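Local coordinates for protein guanine nucleotide exchange factor SRM1 (PDB 3OF7) that acts as the guanine nucleotide exchange factor that promotes replacement of GDP by GTP on GSP1 and GSP2, and binds chromatin, at residues A[50-58]-A[406-414]. Residues are numbered along the deposited sequence; the frame is centred on the assembly and turned at random.
Sequences NKEVKRPRL and TYAVGLGPF
K54 and R55, at the corner between strands 52-53 and 56-58, meet the turn-rich loop 407-413, joining the first and seventh RCC1 repeats of the beta-propeller, a ring-shaped fold in which the first and last repeats become neighbours. Strand 56-58 pairs with 30-34, in the same sheet as 443-450. The loop follows strand 398-402 of the neighbouring sheet, and a hydrogen bond between A408 O and S444 OG places it against the blade built from both ends of the propeller.

Backbone polar evidence centres on K54 O. G412 N donates to K54 O at 3.1 Å, tilted from the carbonyl plane. G410 CA makes a CA-H...O contact with the same K54 O at 3.2 Å. A type I turn, closed by G410 N to Y407 O, presents G410 to this carbonyl. Both glycines have positive phi; at G412 a beta carbon would also clash with the ring of P413.

Aliphatic-aromatic packing comes next. With CG anti to its carbonyl carbon and the chain extended beyond, K54 runs alongside Y407 in the same direction; K54 CG lies 3.8 Å from the Y407 ring centroid, 21° off the normal, a CH-pi contact. E52 reaches the ring edge instead, E52 OE2 standing 3.6 Å from Y407 CE2, the carboxylate turned 68° from the ring. A water accepts from K54 NZ and bonds weakly to Y407 OH. Replacing Y407 with an alanine removes the ring face beside the K54 methylenes and would probably leave that chain freer to swing.

The R55 guanidinium lies across the loop backbone: L411 C sits over the centre of one face, 3.6 Å above its plane, and G412 N lies nearer the rim. R55 NH1 gives a weak hydrogen bond to G410 O, 3.0 Å long but bent to 130° at the hydrogen.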
ATOM      1  N   ASN A  50      23.501   3.530  -5.842  1.00 29.16           N
ATOM      2  CA  ASN A  50      22.396   3.318  -4.904  1.00 28.74           C
ATOM      3  C   ASN A  50      21.004   3.679  -5.444  1.00 28.55           C
ATOM      4  O   ASN A  50      20.054   3.830  -4.672  1.00 28.46           O
ATOM      5  CB  ASN A  50      22.676   4.040  -3.579  1.00 28.58           C
ATOM      6  CG  ASN A  50      23.789   3.383  -2.776  1.00 27.97           C
ATOM      7  OD1 ASN A  50      23.941   2.163  -2.781  1.00 28.95           O
ATOM      8  ND2 ASN A  50      24.561   4.193  -2.070  1.00 27.69           N
ATOM      9  N   LYS A  51      20.886   3.819  -6.763  1.00 28.28           N
ATOM     10  CA  LYS A  51      19.577   4.044  -7.383  1.00 28.16           C
ATOM     11  C   LYS A  51      19.025   2.775  -8.062  1.00 27.31           C
ATOM     12  O   LYS A  51      17.945   2.783  -8.663  1.00 27.15           O
ATOM     13  CB  LYS A  51      19.591   5.281  -8.303  1.00 28.70           C
ATOM     14  CG  LYS A  51      20.251   5.118  -9.660  0.70 29.90           C
ATOM     15  CD  LYS A  51      20.735   6.478 -10.178  0.70 32.26           C
ATOM     16  CE  LYS A  51      20.610   6.591 -11.689  0.70 32.92           C
ATOM     17  NZ  LYS A  51      19.170   6.614 -12.116  0.70 33.89           N
ATOM     18  N   GLU A  52      19.778   1.683  -7.941  1.00 26.52           N
ATOM     19  CA  GLU A  52      19.334   0.366  -8.385  1.00 25.77           C
ATOM     20  C   GLU A  52      19.943  -0.679  -7.455  1.00 25.16           C
ATOM     21  O   GLU A  52      21.171  -0.817  -7.365  1.00 24.95           O
ATOM     22  CB  GLU A  52      19.719   0.121  -9.847  1.00 26.13           C
ATOM     23  CG  GLU A  52      19.263  -1.212 -10.412  1.00 26.75           C
ATOM     24  CD  GLU A  52      19.803  -1.451 -11.811  0.80 28.10           C
ATOM     25  OE1 GLU A  52      20.962  -1.897 -11.942  1.00 28.80           O
ATOM     26  OE2 GLU A  52      19.066  -1.190 -12.780  1.00 27.72           O
ATOM     27  N   VAL A  53      19.070  -1.389  -6.742  1.00 23.70           N
ATOM     28  CA  VAL A  53      19.475  -2.242  -5.633  1.00 22.84           C
ATOM     29  C   VAL A  53      18.652  -3.526  -5.709  1.00 22.14           C
ATOM     30  O   VAL A  53      17.437  -3.504  -5.559  1.00 22.24           O
ATOM     31  CB  VAL A  53      19.296  -1.495  -4.277  1.00 22.67           C
ATOM     32  CG1 VAL A  53      19.476  -2.428  -3.094  1.00 22.33           C
ATOM     33  CG2 VAL A  53      20.280  -0.318  -4.176  1.00 23.05           C
ATOM     34  N   LYS A  54      19.323  -4.644  -5.967  1.00 21.44           N
ATOM     35  CA  LYS A  54      18.637  -5.865  -6.386  1.00 20.67           C
ATOM     36  C   LYS A  54      18.288  -6.816  -5.237  1.00 20.03           C
ATOM     37  O   LYS A  54      17.649  -7.847  -5.458  1.00 19.29           O
ATOM     38  CB  LYS A  54      19.461  -6.577  -7.481  1.00 21.21           C
ATOM     39  CG  LYS A  54      19.717  -5.699  -8.705  1.00 22.45           C
ATOM     40  CD  LYS A  54      20.649  -6.348  -9.722  1.00 25.29           C
ATOM     41  CE  LYS A  54      20.972  -5.366 -10.850  1.00 27.21           C
ATOM     42  NZ  LYS A  54      21.824  -5.987 -11.935  1.00 28.96           N
ATOM     43  N   ARG A  55      18.710  -6.460  -4.020  1.00 19.22           N
ATOM     44  CA  ARG A  55      18.412  -7.229  -2.801  1.00 19.03           C
ATOM     45  C   ARG A  55      18.168  -6.255  -1.655  1.00 18.20           C
ATOM     46  O   ARG A  55      18.719  -5.157  -1.678  1.00 18.18           O
ATOM     47  CB  ARG A  55      19.607  -8.124  -2.429  1.00 19.33           C
ATOM     48  CG  ARG A  55      19.896  -9.279  -3.381  1.00 21.13           C
ATOM     49  CD  ARG A  55      18.771 -10.280  -3.376  1.00 24.63           C
ATOM     50  NE  ARG A  55      19.194 -11.598  -3.853  0.90 26.41           N
ATOM     51  CZ  ARG A  55      18.518 -12.717  -3.623  0.80 27.34           C
ATOM     52  NH1 ARG A  55      17.379 -12.677  -2.930  1.00 26.78           N
ATOM     53  NH2 ARG A  55      18.976 -13.875  -4.085  1.00 28.10           N
ATOM     54  N   PRO A  56      17.359  -6.651  -0.642  1.00 17.68           N
ATOM     55  CA  PRO A  56      17.101  -5.766   0.496  1.00 17.14           C
ATOM     56  C   PRO A  56      18.384  -5.193   1.089  1.00 17.26           C
ATOM     57  O   PRO A  56      19.290  -5.944   1.457  1.00 17.46           O
ATOM     58  CB  PRO A  56      16.407  -6.689   1.505  1.00 17.09           C
ATOM     59  CG  PRO A  56      15.673  -7.662   0.645  1.00 17.27           C
ATOM     60  CD  PRO A  56      16.585  -7.904  -0.537  1.00 17.47           C
ATOM     61  N   ARG A  57      18.449  -3.868   1.156  1.00 16.97           N
ATOM     62  CA  ARG A  57      19.626  -3.161   1.629  1.00 16.74           C
ATOM     63  C   ARG A  57      19.267  -2.416   2.905  1.00 16.86           C
ATOM     64  O   ARG A  57      18.314  -1.628   2.924  1.00 16.27           O
ATOM     65  CB  ARG A  57      20.103  -2.186   0.548  1.00 16.88           C
ATOM     66  CG  ARG A  57      21.263  -1.271   0.960  1.00 18.01           C
ATOM     67  CD  ARG A  57      22.624  -1.930   0.719  1.00 20.05           C
ATOM     68  NE  ARG A  57      22.810  -2.306  -0.684  1.00 21.53           N
ATOM     69  CZ  ARG A  57      23.178  -1.470  -1.650  1.00 22.98           C
ATOM     70  NH1 ARG A  57      23.417  -0.188  -1.386  1.00 24.24           N
ATOM     71  NH2 ARG A  57      23.311  -1.918  -2.889  1.00 23.04           N
ATOM     72  N   LEU A  58      20.021  -2.667   3.973  1.00 16.76           N
ATOM     73  CA  LEU A  58      19.783  -1.969   5.237  1.00 16.93           C
ATOM     74  C   LEU A  58      19.922  -0.464   5.027  1.00 17.18           C
ATOM     75  O   LEU A  58      20.926  -0.002   4.495  1.00 17.11           O
ATOM     76  CB  LEU A  58      20.753  -2.470   6.311  1.00 16.87           C
ATOM     77  CG  LEU A  58      20.623  -1.813   7.687  1.00 17.31           C
ATOM     78  CD1 LEU A  58      19.326  -2.241   8.375  1.00 17.03           C
ATOM     79  CD2 LEU A  58      21.840  -2.160   8.550  1.00 17.97           C
ATOM     80  N   THR A 406      12.447  -4.205 -12.672  1.00 19.11           N
ATOM     81  CA  THR A 406      12.967  -3.136 -11.820  1.00 18.81           C
ATOM     82  C   THR A 406      13.573  -3.661 -10.514  1.00 18.19           C
ATOM     83  O   THR A 406      13.990  -2.872  -9.664  1.00 18.04           O
ATOM     84  CB  THR A 406      11.899  -2.068 -11.521  1.00 18.95           C
ATOM     85  OG1 THR A 406      10.677  -2.714 -11.159  1.00 20.41           O
ATOM     86  CG2 THR A 406      11.672  -1.177 -12.759  1.00 20.14           C
ATOM     87  N   TYR A 407      13.627  -4.988 -10.380  1.00 17.73           N
ATOM     88  CA  TYR A 407      14.237  -5.686  -9.223  1.00 17.90           C
ATOM     89  C   TYR A 407      13.496  -5.417  -7.913  1.00 17.21           C
ATOM     90  O   TYR A 407      14.050  -5.600  -6.828  1.00 17.12           O
ATOM     91  CB  TYR A 407      15.734  -5.344  -9.074  1.00 18.32           C
ATOM     92  CG  TYR A 407      16.500  -5.431 -10.375  1.00 20.67           C
ATOM     93  CD1 TYR A 407      16.895  -6.669 -10.889  1.00 22.68           C
ATOM     94  CD2 TYR A 407      16.809  -4.280 -11.103  1.00 22.02           C
ATOM     95  CE1 TYR A 407      17.587  -6.760 -12.092  1.00 24.16           C
ATOM     96  CE2 TYR A 407      17.503  -4.361 -12.314  1.00 24.49           C
ATOM     97  CZ  TYR A 407      17.889  -5.602 -12.795  1.00 25.17           C
ATOM     98  OH  TYR A 407      18.578  -5.698 -13.983  1.00 28.34           O
ATOM     99  N   ALA A 408      12.240  -4.993  -8.026  1.00 17.00           N
ATOM    100  CA  ALA A 408      11.414  -4.678  -6.862  1.00 16.66           C
ATOM    101  C   ALA A 408      11.086  -5.929  -6.038  1.00 16.31           C
ATOM    102  O   ALA A 408      10.689  -5.828  -4.874  1.00 16.52           O
ATOM    103  CB  ALA A 408      10.134  -3.976  -7.309  1.00 16.77           C
ATOM    104  N   VAL A 409      11.243  -7.101  -6.649  1.00 15.79           N
ATOM    105  CA  VAL A 409      11.035  -8.363  -5.947  1.00 15.76           C
ATOM    106  C   VAL A 409      12.227  -8.736  -5.051  1.00 16.33           C
ATOM    107  O   VAL A 409      12.093  -9.577  -4.161  1.00 16.01           O
ATOM    108  CB  VAL A 409      10.658  -9.535  -6.905  1.00 15.82           C
ATOM    109  CG1 VAL A 409       9.330  -9.253  -7.603  1.00 15.49           C
ATOM    110  CG2 VAL A 409      11.768  -9.796  -7.935  1.00 14.72           C
ATOM    111  N   GLY A 410      13.377  -8.095  -5.282  1.00 17.15           N
ATOM    112  CA  GLY A 410      14.591  -8.312  -4.468  1.00 18.24           C
ATOM    113  C   GLY A 410      15.128  -9.735  -4.544  1.00 19.47           C
ATOM    114  O   GLY A 410      15.580 -10.305  -3.540  1.00 19.62           O
ATOM    115  N   LEU A 411      15.072 -10.316  -5.734  1.00 20.13           N
ATOM    116  CA  LEU A 411      15.506 -11.700  -5.916  1.00 21.34           C
ATOM    117  C   LEU A 411      16.834 -11.819  -6.677  1.00 22.61           C
ATOM    118  O   LEU A 411      17.186 -12.890  -7.169  1.00 23.02           O
ATOM    119  CB  LEU A 411      14.379 -12.532  -6.552  1.00 21.18           C
ATOM    120  CG  LEU A 411      13.139 -12.694  -5.649  1.00 20.35           C
ATOM    121  CD1 LEU A 411      11.964 -13.311  -6.398  1.00 19.89           C
ATOM    122  CD2 LEU A 411      13.446 -13.513  -4.380  1.00 19.21           C
ATOM    123  N   GLY A 412      17.572 -10.714  -6.750  1.00 23.44           N
ATOM    124  CA  GLY A 412      18.912 -10.721  -7.334  1.00 24.86           C
ATOM    125  C   GLY A 412      18.990 -10.273  -8.785  1.00 25.73           C
ATOM    126  O   GLY A 412      18.064  -9.627  -9.289  1.00 25.25           O
ATOM    127  N   PRO A 413      20.096 -10.636  -9.471  1.00 26.47           N
ATOM    128  CA  PRO A 413      20.456 -10.143 -10.801  0.80 27.25           C
ATOM    129  C   PRO A 413      19.742 -10.874 -11.936  1.00 28.05           C
ATOM    130  O   PRO A 413      20.395 -11.409 -12.843  1.00 28.27           O
ATOM    131  CB  PRO A 413      21.964 -10.408 -10.865  0.80 27.27           C
ATOM    132  CG  PRO A 413      22.149 -11.645 -10.050  0.80 26.81           C
ATOM    133  CD  PRO A 413      21.083 -11.619  -8.970  0.80 26.48           C
ATOM    134  N   PHE A 414      18.415 -10.893 -11.879  1.00 28.39           N
ATOM    135  CA  PHE A 414      17.590 -11.522 -12.905  1.00 29.05           C
ATOM    136  C   PHE A 414      16.435 -10.579 -13.233  1.00 28.78           C
ATOM    137  O   PHE A 414      15.704 -10.164 -12.328  1.00 29.19           O
ATOM    138  CB  PHE A 414      17.016 -12.850 -12.401  1.00 29.56           C
ATOM    139  CG  PHE A 414      17.988 -13.687 -11.601  0.80 31.72           C
ATOM    140  CD1 PHE A 414      18.965 -14.449 -12.237  0.80 33.08           C
ATOM    141  CD2 PHE A 414      17.903 -13.731 -10.208  0.80 33.36           C
ATOM    142  CE1 PHE A 414      19.856 -15.231 -11.496  0.90 34.26           C
ATOM    143  CE2 PHE A 414      18.788 -14.506  -9.456  0.90 34.47           C
ATOM    144  CZ  PHE A 414      19.763 -15.262 -10.103  0.90 34.21           C
TER
HETATM  145  O   HOH W   1      20.765  -8.069 -13.273  1.00 37.68           O